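Local structure of EDD domain protein, DegV family (Ruminococcus gnavus ATCC 29149, 5V85) at residues Thr75-Thr80 with Arg187-Leu192; Ser105-Gly110 with Gln214-Gln219; Leu180-Thr185 with Tyr288-Gly293. The protein probably binds lipids, as DegV-family proteins generally do, here holding a vaccenic acid molecule. All coordinates share one frame; numbering follows the deposited sequence. Where two conformers were deposited one is given.

Interaction 1 of 3, residues Thr75-Thr80 with Arg187-Leu192; sequences TSCAKT and RKNGRL. With VCA (vaccenic acid), chain H.
Asn189 meets Ala78 and Lys79 with both ends of its amide. Its ND2 donates to the backbone Ala78 O at 3.2 Å, a nearly straight bond (162° at the hydrogen) lying in the amide plane, while Lys79 NZ donates to Asn189 OD1 at 2.7 Å from a position tilted out of the carbonyl plane. A bend at chi2 (-65°) turns the lysine chain back across the asparagine. Tyr288 also bonds to ND2. An alanine at Asn189 is likely to leave Ala78 O and the Lys79 ammonium without these mates. In van der Waals contact, Cys77 CB lies 3.4 Å from Lys188 NZ, and the Lys188 chain runs alongside.

The helix 184-188 closes here in a Schellman motif, with Gly190 at positive phi as its C-prime residue. Arg191 NH1 bonds back to Asn189 O at 2.8 Å, and VCA C3 lies over one guanidinium face, 3.6 Å from Arg191 NH2.

Both segments reach the lipid head: Thr80 OG1 donates to VCA O1 at 2.6 Å, and a water joins Thr80 O, Arg191 NH2 and the same O1. The nearby guanidinium, linked to O1 through the water, would probably favour a carboxylate form.

Interaction 2 of 3, residues Ser105-Gly110 with Gln214-Gln219; sequences SAELSG and QGTICQ. With VCA (vaccenic acid), chain H.
Ser105 and Gly215 bring their backbones within 5.5 Å, CA to CA, where the loop after strand 98-103 meets the residues leading into strand 217-224. The loop begins with an ST turn: Ser105 OG accepts from Glu107 N. The same hydroxyl donates to Gly215 O at 2.6 Å, approaching from the side of that carbonyl (117° at the carbonyl oxygen). With OG anti to the backbone nitrogen (chi1 170°), the serine faces the glycine and uses one oxygen for both bonds. Gly215 has positive phi, and a CB there would collide with Ser105 OG, so a side chain is excluded both by the backbone angles and by the serine hydroxyl.

The Glu107 and Thr216 side chains run alongside each other in the same direction; the CB and CG of the glutamate follow Thr216 CG2, each 3.8 Å from it. Glu107 CG also approaches Gln214 O, which takes a proton from a water that makes a weak bond to Glu107 N. The hydroxyl of Thr216 turns to Thr212.

Leu108 crosses Ile217 at about a right angle, CD2 against CD1 at 4.1 Å. Its other methyl, CD1, sits 3.7 Å from VCA C16, so the two branches divide between the protein and the lipid tail. The acyl chain folds back on itself, and its end, VCA C18, comes to 3.6 Å from Gly215 O. At the head, the loop runs on toward helix 111-125, and Ser109 caps Ser111 N while its OG also donates to VCA O2 at 2.6 Å.

Interaction 3 of 3, residues Leu180-Thr185 with Tyr288-Gly293; sequences LENLDT and YANDGG. With VCA (vaccenic acid), chain H.
The end of helix 283-289 and the type II turn from Asn290 to Gly293 pack against the start of helix 184-188, beside the lipid pocket. Leu180 fits its branched end against the helix terminus: CD2 lies 3.4 Å from Ala289 O and 3.8 Å from Ala289 CB, while CD1 faces Tyr288 O. At Gly292 a CB would collide with Glu181 CG, and at Gly293 it would meet Leu180 CD2, which shows how closely the turn lies against these side chains. Glu181 reaches beyond it to a salt bridge with Arg259.

Water ties the backbones together. One molecule accepts from Glu181 N at 2.9 Å and donates to Ala289 O and Asp291 O.

Asn182 caps the helix 184-188: its CG stands opposite the backbone nitrogen (chi1 -178°), and OD1 accepts from Asp184 N at 3.0 Å, with the donor above the carbonyl plane. Thr185 CG2 meets the Tyr288 ring obliquely, 3.8 Å from CD1. VCA C5 covers one ring face, offset toward the rim, and VCA C7 lies 3.7 Å from Tyr288 CD2.

Tyr288 therefore offers the lipid a hydrocarbon surface, while its hydroxyl, bonded to Thr80, keeps its polar needs met beside the chain.

In the fold
All three interactions touch the same vaccenic acid, and their segments alternate along the chain in the order 75-80, 105-110, 180-185, 187-192, 214-219, 288-293, so residues far apart in sequence line one pocket. Interactions 1 and 3 share helix 184-188, with centres about 11 Å apart, and the Tyr288 hydroxyl joins the two contacts. Interaction 2 lies about 15 Å from interaction 1, centre to centre, and joins it where Arg191 NE approaches Leu108 O at 2.9 Å. Between interactions 2 and 3 the centres are about 17 Å apart and no atoms touch. Strands 79-81 and 98-103 belong to one sheet and 217-224 to the other, so the lipid is held between elements of both.

Interaction 1 of 3, residues Thr75-Thr80 with Arg187-Leu192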
loop_
_atom_site.group_PDB
_atom_site.type_symbol
_atom_site.label_atom_id
_atom_site.label_comp_id
_atom_site.label_asym_id
_atom_site.label_seq_id
_atom_site.Cartn_x
_atom_site.Cartn_y
_atom_site.Cartn_z
ATOM N N THR B 75 15.814 23.705 -29.800
ATOM C CA THR B 75 14.376 23.925 -29.890
ATOM C C THR B 75 13.608 22.610 -29.880
ATOM O O THR B 75 12.414 22.601 -29.561
ATOM C CB THR B 75 14.036 24.722 -31.152
ATOM O OG1 THR B 75 14.321 23.931 -32.312
ATOM C CG2 THR B 75 14.856 26.003 -31.210
ATOM N N SER B 76 14.270 21.504 -30.207
ATOM C CA SER B 76 13.632 20.197 -30.207
ATOM C C SER B 76 13.587 19.625 -28.795
ATOM O O SER B 76 14.566 19.700 -28.045
ATOM C CB SER B 76 14.381 19.242 -31.136
ATOM O OG SER B 76 13.833 17.938 -31.079
ATOM N N CYS B 77 12.443 19.050 -28.439
ATOM C CA CYS B 77 12.281 18.461 -27.118
ATOM C C CYS B 77 13.151 17.216 -26.975
ATOM O O CYS B 77 13.313 16.438 -27.918
ATOM C CB CYS B 77 10.812 18.112 -26.875
ATOM S SG CYS B 77 10.462 17.450 -25.235
ATOM N N ALA B 78 13.716 17.034 -25.785
ATOM C CA ALA B 78 14.560 15.878 -25.525
ATOM C C ALA B 78 13.739 14.594 -25.531
ATOM O O ALA B 78 12.551 14.584 -25.201
ATOM C CB ALA B 78 15.276 16.027 -24.182
ATOM N N LYS B 79 14.392 13.500 -25.919
ATOM C CA LYS B 79 13.800 12.171 -25.885
ATOM C C LYS B 79 14.711 11.247 -25.091
ATOM O O LYS B 79 15.928 11.441 -25.046
ATOM C CB LYS B 79 13.583 11.606 -27.294
ATOM C CG LYS B 79 12.730 12.488 -28.197
ATOM C CD LYS B 79 11.306 12.606 -27.674
ATOM C CE LYS B 79 10.535 13.699 -28.403
ATOM N NZ LYS B 79 9.206 13.965 -27.783
ATOM N N THR B 80 14.114 10.242 -24.457
ATOM C CA THR B 80 14.864 9.304 -23.638
ATOM C C THR B 80 14.459 7.878 -23.984
ATOM O O THR B 80 13.438 7.639 -24.633
ATOM C CB THR B 80 14.654 9.569 -22.138
ATOM O OG1 THR B 80 13.262 9.463 -21.815
ATOM C CG2 THR B 80 15.148 10.963 -21.774
ATOM N N ARG B 187 5.249 17.047 -20.552
ATOM C CA ARG B 187 4.013 17.163 -21.321
ATOM C C ARG B 187 4.194 16.642 -22.741
ATOM O O ARG B 187 3.382 15.847 -23.229
ATOM C CB ARG B 187 3.538 18.618 -21.337
ATOM C CG ARG B 187 2.380 18.889 -22.292
ATOM C CD ARG B 187 1.066 18.344 -21.748
ATOM N NE ARG B 187 0.660 19.017 -20.517
ATOM C CZ ARG B 187 -0.336 18.613 -19.735
ATOM N NH1 ARG B 187 -1.034 17.533 -20.053
ATOM N NH2 ARG B 187 -0.633 19.289 -18.633
ATOM N N LYS B 188 5.258 17.078 -23.422
ATOM C CA LYS B 188 5.465 16.674 -24.810
ATOM C C LYS B 188 5.743 15.182 -24.943
ATOM O O LYS B 188 5.458 14.593 -25.991
ATOM C CB LYS B 188 6.610 17.476 -25.427
ATOM C CG LYS B 188 6.295 18.950 -25.654
ATOM C CD LYS B 188 7.081 19.512 -26.831
ATOM C CE LYS B 188 7.596 20.915 -26.539
ATOM N NZ LYS B 188 8.988 20.902 -26.000
ATOM N N ASN B 189 6.296 14.552 -23.910
ATOM C CA ASN B 189 6.618 13.133 -23.970
ATOM C C ASN B 189 5.511 12.249 -23.411
ATOM O O ASN B 189 5.740 11.054 -23.199
ATOM C CB ASN B 189 7.934 12.859 -23.237
ATOM C CG ASN B 189 9.138 13.359 -24.010
ATOM O OD1 ASN B 189 8.996 13.974 -25.066
ATOM N ND2 ASN B 189 10.330 13.098 -23.490
ATOM N N GLY B 190 4.327 12.804 -23.167
ATOM C CA GLY B 190 3.181 11.997 -22.795
ATOM C C GLY B 190 3.153 11.516 -21.363
ATOM O O GLY B 190 2.505 10.507 -21.071
ATOM N N ARG B 191 3.823 12.217 -20.449
ATOM C CA ARG B 191 3.891 11.797 -19.056
ATOM C C ARG B 191 2.896 12.522 -18.157
ATOM O O ARG B 191 2.822 12.210 -16.965
ATOM C CB ARG B 191 5.314 11.989 -18.518
ATOM C CG ARG B 191 6.175 10.734 -18.589
ATOM C CD ARG B 191 6.474 10.346 -20.029
ATOM N NE ARG B 191 7.170 9.065 -20.129
ATOM C CZ ARG B 191 7.825 8.650 -21.211
ATOM N NH1 ARG B 191 7.879 9.416 -22.292
ATOM N NH2 ARG B 191 8.427 7.469 -21.213
ATOM N N LEU B 192 2.128 13.472 -18.692
ATOM C CA LEU B 192 1.112 14.203 -17.941
ATOM C C LEU B 192 -0.271 14.005 -18.555
ATOM O O LEU B 192 -1.055 14.949 -18.673
ATOM C CB LEU B 192 1.442 15.693 -17.876
ATOM C CG LEU B 192 2.844 16.118 -17.445
ATOM C CD1 LEU B 192 2.998 17.629 -17.579
ATOM C CD2 LEU B 192 3.123 15.672 -16.019
HETATM O O2 VCA H . 11.784 5.395 -20.310
HETATM C C1 VCA H . 12.208 6.576 -20.422
HETATM O O1 VCA H . 12.498 7.033 -21.560
HETATM C C2 VCA H . 12.373 7.456 -19.180
HETATM C C3 VCA H . 11.104 8.272 -18.939
HETATM C C4 VCA H . 11.140 8.859 -17.525
HETATM C C5 VCA H . 9.993 9.856 -17.355
HETATM C C6 VCA H . 9.848 10.258 -15.886
HETATM C C7 VCA H . 11.118 10.957 -15.404
HETATM C C8 VCA H . 10.824 11.804 -14.162
HETATM C C9 VCA H . 12.124 12.457 -13.689
HETATM C C10 VCA H . 11.887 13.277 -12.418
HETATM C C11 VCA H . 11.071 14.528 -12.740
HETATM C C12 VCA H . 9.945 14.796 -12.077
HETATM C C13 VCA H . 9.487 13.922 -10.907
HETATM C C14 VCA H . 8.418 12.932 -11.375
HETATM C C15 VCA H . 7.805 12.203 -10.178
HETATM C C16 VCA H . 7.040 10.975 -10.676
HETATM C C17 VCA H . 6.137 10.419 -9.573
HETATM C C18 VCA H . 5.335 9.234 -10.112
HETATM O O HOH W 1 10.493 7.048 -23.447
#

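Interaction 2 of 3, residues Ser105-Gly110 with Gln214-Gln219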
loop_
_atom_site.group_PDB
_atom_site.type_symbol
_atom_site.label_atom_id
_atom_site.label_comp_id
_atom_site.label_asym_id
_atom_site.label_seq_id
_atom_site.Cartn_x
_atom_site.Cartn_y
_atom_site.Cartn_z
ATOM N N SER B 105 8.873 4.469 -12.160
ATOM C CA SER B 105 7.482 4.042 -12.186
ATOM C C SER B 105 7.155 3.333 -13.493
ATOM O O SER B 105 7.490 3.817 -14.577
ATOM C CB SER B 105 6.565 5.252 -12.011
ATOM O OG SER B 105 5.219 4.897 -12.264
ATOM N N ALA B 106 6.494 2.178 -13.382
ATOM C CA ALA B 106 6.082 1.435 -14.568
ATOM C C ALA B 106 5.120 2.226 -15.445
ATOM O O ALA B 106 5.009 1.932 -16.640
ATOM C CB ALA B 106 5.439 0.108 -14.158
ATOM N N GLU B 107 4.425 3.215 -14.885
ATOM C CA GLU B 107 3.510 4.039 -15.667
ATOM C C GLU B 107 4.210 5.167 -16.413
ATOM O O GLU B 107 3.583 5.801 -17.271
ATOM C CB GLU B 107 2.428 4.632 -14.760
ATOM C CG GLU B 107 1.510 3.599 -14.127
ATOM C CD GLU B 107 0.581 2.955 -15.135
ATOM O OE1 GLU B 107 -0.022 3.693 -15.944
ATOM O OE2 GLU B 107 0.457 1.713 -15.120
ATOM N N LEU B 108 5.483 5.435 -16.115
ATOM C CA LEU B 108 6.210 6.529 -16.743
ATOM C C LEU B 108 7.321 6.069 -17.675
ATOM O O LEU B 108 7.868 6.899 -18.410
ATOM C CB LEU B 108 6.815 7.451 -15.674
ATOM C CG LEU B 108 5.838 8.088 -14.686
ATOM C CD1 LEU B 108 6.603 8.894 -13.648
ATOM C CD2 LEU B 108 4.829 8.960 -15.425
ATOM N N SER B 109 7.669 4.784 -17.666
ATOM C CA SER B 109 8.824 4.312 -18.414
ATOM C C SER B 109 8.720 2.806 -18.596
ATOM O O SER B 109 8.100 2.111 -17.788
ATOM C CB SER B 109 10.130 4.669 -17.691
ATOM O OG SER B 109 11.222 3.928 -18.204
ATOM N N GLY B 110 9.332 2.314 -19.669
ATOM C CA GLY B 110 9.463 0.885 -19.858
ATOM C C GLY B 110 10.546 0.231 -19.032
ATOM O O GLY B 110 10.765 -0.977 -19.160
ATOM N N GLN B 214 -0.754 4.658 -7.946
ATOM C CA GLN B 214 -0.499 3.827 -9.118
ATOM C C GLN B 214 0.834 4.132 -9.790
ATOM O O GLN B 214 1.277 3.342 -10.631
ATOM C CB GLN B 214 -1.616 3.999 -10.156
ATOM C CG GLN B 214 -3.025 3.961 -9.597
ATOM C CD GLN B 214 -3.467 5.297 -9.027
ATOM O OE1 GLN B 214 -3.568 5.457 -7.812
ATOM N NE2 GLN B 214 -3.727 6.262 -9.903
ATOM N N GLY B 215 1.469 5.251 -9.463
ATOM C CA GLY B 215 2.698 5.644 -10.115
ATOM C C GLY B 215 2.544 6.632 -11.246
ATOM O O GLY B 215 3.504 6.836 -11.999
ATOM N N THR B 216 1.371 7.235 -11.404
ATOM C CA THR B 216 1.181 8.294 -12.380
ATOM C C THR B 216 1.373 9.652 -11.712
ATOM O O THR B 216 1.503 9.764 -10.492
ATOM C CB THR B 216 -0.208 8.211 -13.016
ATOM O OG1 THR B 216 -1.207 8.349 -11.999
ATOM C CG2 THR B 216 -0.395 6.877 -13.728
ATOM N N ILE B 217 1.386 10.693 -12.530
ATOM C CA ILE B 217 1.532 12.062 -12.052
ATOM C C ILE B 217 0.158 12.712 -12.005
ATOM O O ILE B 217 -0.671 12.513 -12.904
ATOM C CB ILE B 217 2.500 12.859 -12.947
ATOM C CG1 ILE B 217 3.892 12.221 -12.916
ATOM C CG2 ILE B 217 2.571 14.320 -12.510
ATOM C CD1 ILE B 217 4.832 12.751 -13.984
ATOM N N CYS B 218 -0.093 13.475 -10.945
ATOM C CA CYS B 218 -1.311 14.257 -10.817
ATOM C C CYS B 218 -0.941 15.646 -10.320
ATOM O O CYS B 218 0.182 15.889 -9.870
ATOM C CB CYS B 218 -2.310 13.594 -9.863
ATOM S SG CYS B 218 -1.761 13.606 -8.140
ATOM N N GLN B 219 -1.896 16.566 -10.409
ATOM C CA GLN B 219 -1.739 17.890 -9.824
ATOM C C GLN B 219 -2.322 17.867 -8.416
ATOM O O GLN B 219 -3.500 17.543 -8.232
ATOM C CB GLN B 219 -2.423 18.954 -10.682
ATOM C CG GLN B 219 -2.190 20.376 -10.201
ATOM C CD GLN B 219 -2.852 21.411 -11.092
ATOM O OE1 GLN B 219 -2.559 21.501 -12.285
ATOM N NE2 GLN B 219 -3.751 22.200 -10.514
HETATM O O2 VCA H . 11.784 5.395 -20.310
HETATM C C1 VCA H . 12.208 6.576 -20.422
HETATM O O1 VCA H . 12.498 7.033 -21.560
HETATM C C2 VCA H . 12.373 7.456 -19.180
HETATM C C3 VCA H . 11.104 8.272 -18.939
HETATM C C4 VCA H . 11.140 8.859 -17.525
HETATM C C5 VCA H . 9.993 9.856 -17.355
HETATM C C6 VCA H . 9.848 10.258 -15.886
HETATM C C7 VCA H . 11.118 10.957 -15.404
HETATM C C8 VCA H . 10.824 11.804 -14.162
HETATM C C9 VCA H . 12.124 12.457 -13.689
HETATM C C10 VCA H . 11.887 13.277 -12.418
HETATM C C11 VCA H . 11.071 14.528 -12.740
HETATM C C12 VCA H . 9.945 14.796 -12.077
HETATM C C13 VCA H . 9.487 13.922 -10.907
HETATM C C14 VCA H . 8.418 12.932 -11.375
HETATM C C15 VCA H . 7.805 12.203 -10.178
HETATM C C16 VCA H . 7.040 10.975 -10.676
HETATM C C17 VCA H . 6.137 10.419 -9.573
HETATM C C18 VCA H . 5.335 9.234 -10.112
HETATM O O HOH W 2 3.480 2.037 -11.909
#

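Interaction 3 of 3, residues Leu180-Thr185 with Tyr288-Gly293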
loop_
_atom_site.group_PDB
_atom_site.type_symbol
_atom_site.label_atom_id
_atom_site.label_comp_id
_atom_site.label_asym_id
_atom_site.label_seq_id
_atom_site.Cartn_x
_atom_site.Cartn_y
_atom_site.Cartn_z
ATOM N N LEU B 180 8.045 22.374 -10.823
ATOM C CA LEU B 180 8.982 22.656 -11.899
ATOM C C LEU B 180 8.776 24.067 -12.434
ATOM O O LEU B 180 7.697 24.653 -12.318
ATOM C CB LEU B 180 8.829 21.658 -13.055
ATOM C CG LEU B 180 8.877 20.170 -12.714
ATOM C CD1 LEU B 180 8.794 19.338 -13.983
ATOM C CD2 LEU B 180 10.139 19.847 -11.934
ATOM N N GLU B 181 9.838 24.606 -13.029
ATOM C CA GLU B 181 9.714 25.834 -13.803
ATOM C C GLU B 181 9.213 25.553 -15.212
ATOM O O GLU B 181 8.561 26.410 -15.818
ATOM C CB GLU B 181 11.061 26.557 -13.868
ATOM C CG GLU B 181 11.650 26.906 -12.511
ATOM C CD GLU B 181 11.239 28.286 -12.038
ATOM O OE1 GLU B 181 10.232 28.815 -12.551
ATOM O OE2 GLU B 181 11.924 28.841 -11.152
ATOM N N ASN B 182 9.497 24.363 -15.737
ATOM C CA ASN B 182 9.219 24.025 -17.130
ATOM C C ASN B 182 8.669 22.606 -17.177
ATOM O O ASN B 182 9.422 21.640 -17.019
ATOM C CB ASN B 182 10.482 24.153 -17.984
ATOM C CG ASN B 182 10.230 23.865 -19.448
ATOM O OD1 ASN B 182 9.095 23.635 -19.862
ATOM N ND2 ASN B 182 11.291 23.878 -20.245
ATOM N N LEU B 183 7.365 22.480 -17.408
ATOM C CA LEU B 183 6.703 21.187 -17.492
ATOM C C LEU B 183 6.633 20.643 -18.913
ATOM O O LEU B 183 6.016 19.595 -19.128
ATOM C CB LEU B 183 5.288 21.283 -16.921
ATOM C CG LEU B 183 5.144 21.519 -15.419
ATOM C CD1 LEU B 183 3.871 22.296 -15.143
ATOM C CD2 LEU B 183 5.140 20.196 -14.671
ATOM N N ASP B 184 7.258 21.320 -19.882
ATOM C CA ASP B 184 7.023 20.995 -21.288
ATOM C C ASP B 184 7.585 19.629 -21.662
ATOM O O ASP B 184 7.012 18.931 -22.508
ATOM C CB ASP B 184 7.627 22.073 -22.185
ATOM C CG ASP B 184 6.964 23.422 -22.001
ATOM O OD1 ASP B 184 5.908 23.480 -21.337
ATOM O OD2 ASP B 184 7.506 24.424 -22.516
ATOM N N THR B 185 8.710 19.232 -21.063
ATOM C CA THR B 185 9.312 17.955 -21.438
ATOM C C THR B 185 8.441 16.785 -20.999
ATOM O O THR B 185 8.216 15.846 -21.771
ATOM C CB THR B 185 10.717 17.838 -20.852
ATOM O OG1 THR B 185 11.442 19.050 -21.101
ATOM C CG2 THR B 185 11.457 16.670 -21.489
ATOM N N TYR B 288 13.708 15.804 -17.459
ATOM C CA TYR B 288 12.277 15.966 -17.251
ATOM C C TYR B 288 11.924 16.995 -16.187
ATOM O O TYR B 288 10.846 17.594 -16.259
ATOM C CB TYR B 288 11.642 14.614 -16.910
ATOM C CG TYR B 288 11.568 13.709 -18.119
ATOM C CD1 TYR B 288 10.574 13.878 -19.073
ATOM C CD2 TYR B 288 12.511 12.709 -18.324
ATOM C CE1 TYR B 288 10.507 13.069 -20.188
ATOM C CE2 TYR B 288 12.451 11.892 -19.438
ATOM C CZ TYR B 288 11.446 12.078 -20.367
ATOM O OH TYR B 288 11.378 11.272 -21.480
ATOM N N ALA B 289 12.801 17.235 -15.210
ATOM C CA ALA B 289 12.530 18.294 -14.242
ATOM C C ALA B 289 12.891 19.669 -14.788
ATOM O O ALA B 289 12.221 20.655 -14.456
ATOM C CB ALA B 289 13.288 18.039 -12.939
ATOM N N ASN B 290 13.939 19.745 -15.614
ATOM C CA ASN B 290 14.439 20.972 -16.231
ATOM C C ASN B 290 15.040 21.935 -15.213
ATOM O O ASN B 290 14.903 21.744 -14.000
ATOM C CB ASN B 290 13.332 21.665 -17.033
ATOM C CG ASN B 290 13.108 21.021 -18.386
ATOM O OD1 ASN B 290 12.007 20.568 -18.698
ATOM N ND2 ASN B 290 14.158 20.964 -19.194
ATOM N N ASP B 291 15.725 22.964 -15.715
ATOM C CA ASP B 291 16.351 23.982 -14.876
ATOM C C ASP B 291 15.371 24.527 -13.842
ATOM O O ASP B 291 14.259 24.940 -14.179
ATOM C CB ASP B 291 16.870 25.115 -15.764
ATOM C CG ASP B 291 17.868 26.018 -15.058
ATOM O OD1 ASP B 291 18.272 25.710 -13.918
ATOM O OD2 ASP B 291 18.252 27.042 -15.659
ATOM N N GLY B 292 15.790 24.515 -12.578
ATOM C CA GLY B 292 14.991 25.051 -11.494
ATOM C C GLY B 292 14.025 24.081 -10.845
ATOM O O GLY B 292 13.301 24.482 -9.924
ATOM N N GLY B 293 13.990 22.823 -11.281
ATOM C CA GLY B 293 13.028 21.878 -10.737
ATOM C C GLY B 293 13.412 21.380 -9.354
ATOM O O GLY B 293 14.587 21.309 -8.993
HETATM O O2 VCA H . 11.784 5.395 -20.310
HETATM C C1 VCA H . 12.208 6.576 -20.422
HETATM O O1 VCA H . 12.498 7.033 -21.560
HETATM C C2 VCA H . 12.373 7.456 -19.180
HETATM C C3 VCA H . 11.104 8.272 -18.939
HETATM C C4 VCA H . 11.140 8.859 -17.525
HETATM C C5 VCA H . 9.993 9.856 -17.355
HETATM C C6 VCA H . 9.848 10.258 -15.886
HETATM C C7 VCA H . 11.118 10.957 -15.404
HETATM C C8 VCA H . 10.824 11.804 -14.162
HETATM C C9 VCA H . 12.124 12.457 -13.689
HETATM C C10 VCA H . 11.887 13.277 -12.418
HETATM C C11 VCA H . 11.071 14.528 -12.740
HETATM C C12 VCA H . 9.945 14.796 -12.077
HETATM C C13 VCA H . 9.487 13.922 -10.907
HETATM C C14 VCA H . 8.418 12.932 -11.375
HETATM C C15 VCA H . 7.805 12.203 -10.178
HETATM C C16 VCA H . 7.040 10.975 -10.676
HETATM C C17 VCA H . 6.137 10.419 -9.573
HETATM C C18 VCA H . 5.335 9.234 -10.112
HETATM O O HOH W 3 12.062 23.244 -14.195
HETATM O O HOH W 4 9.275 18.851 -18.082
#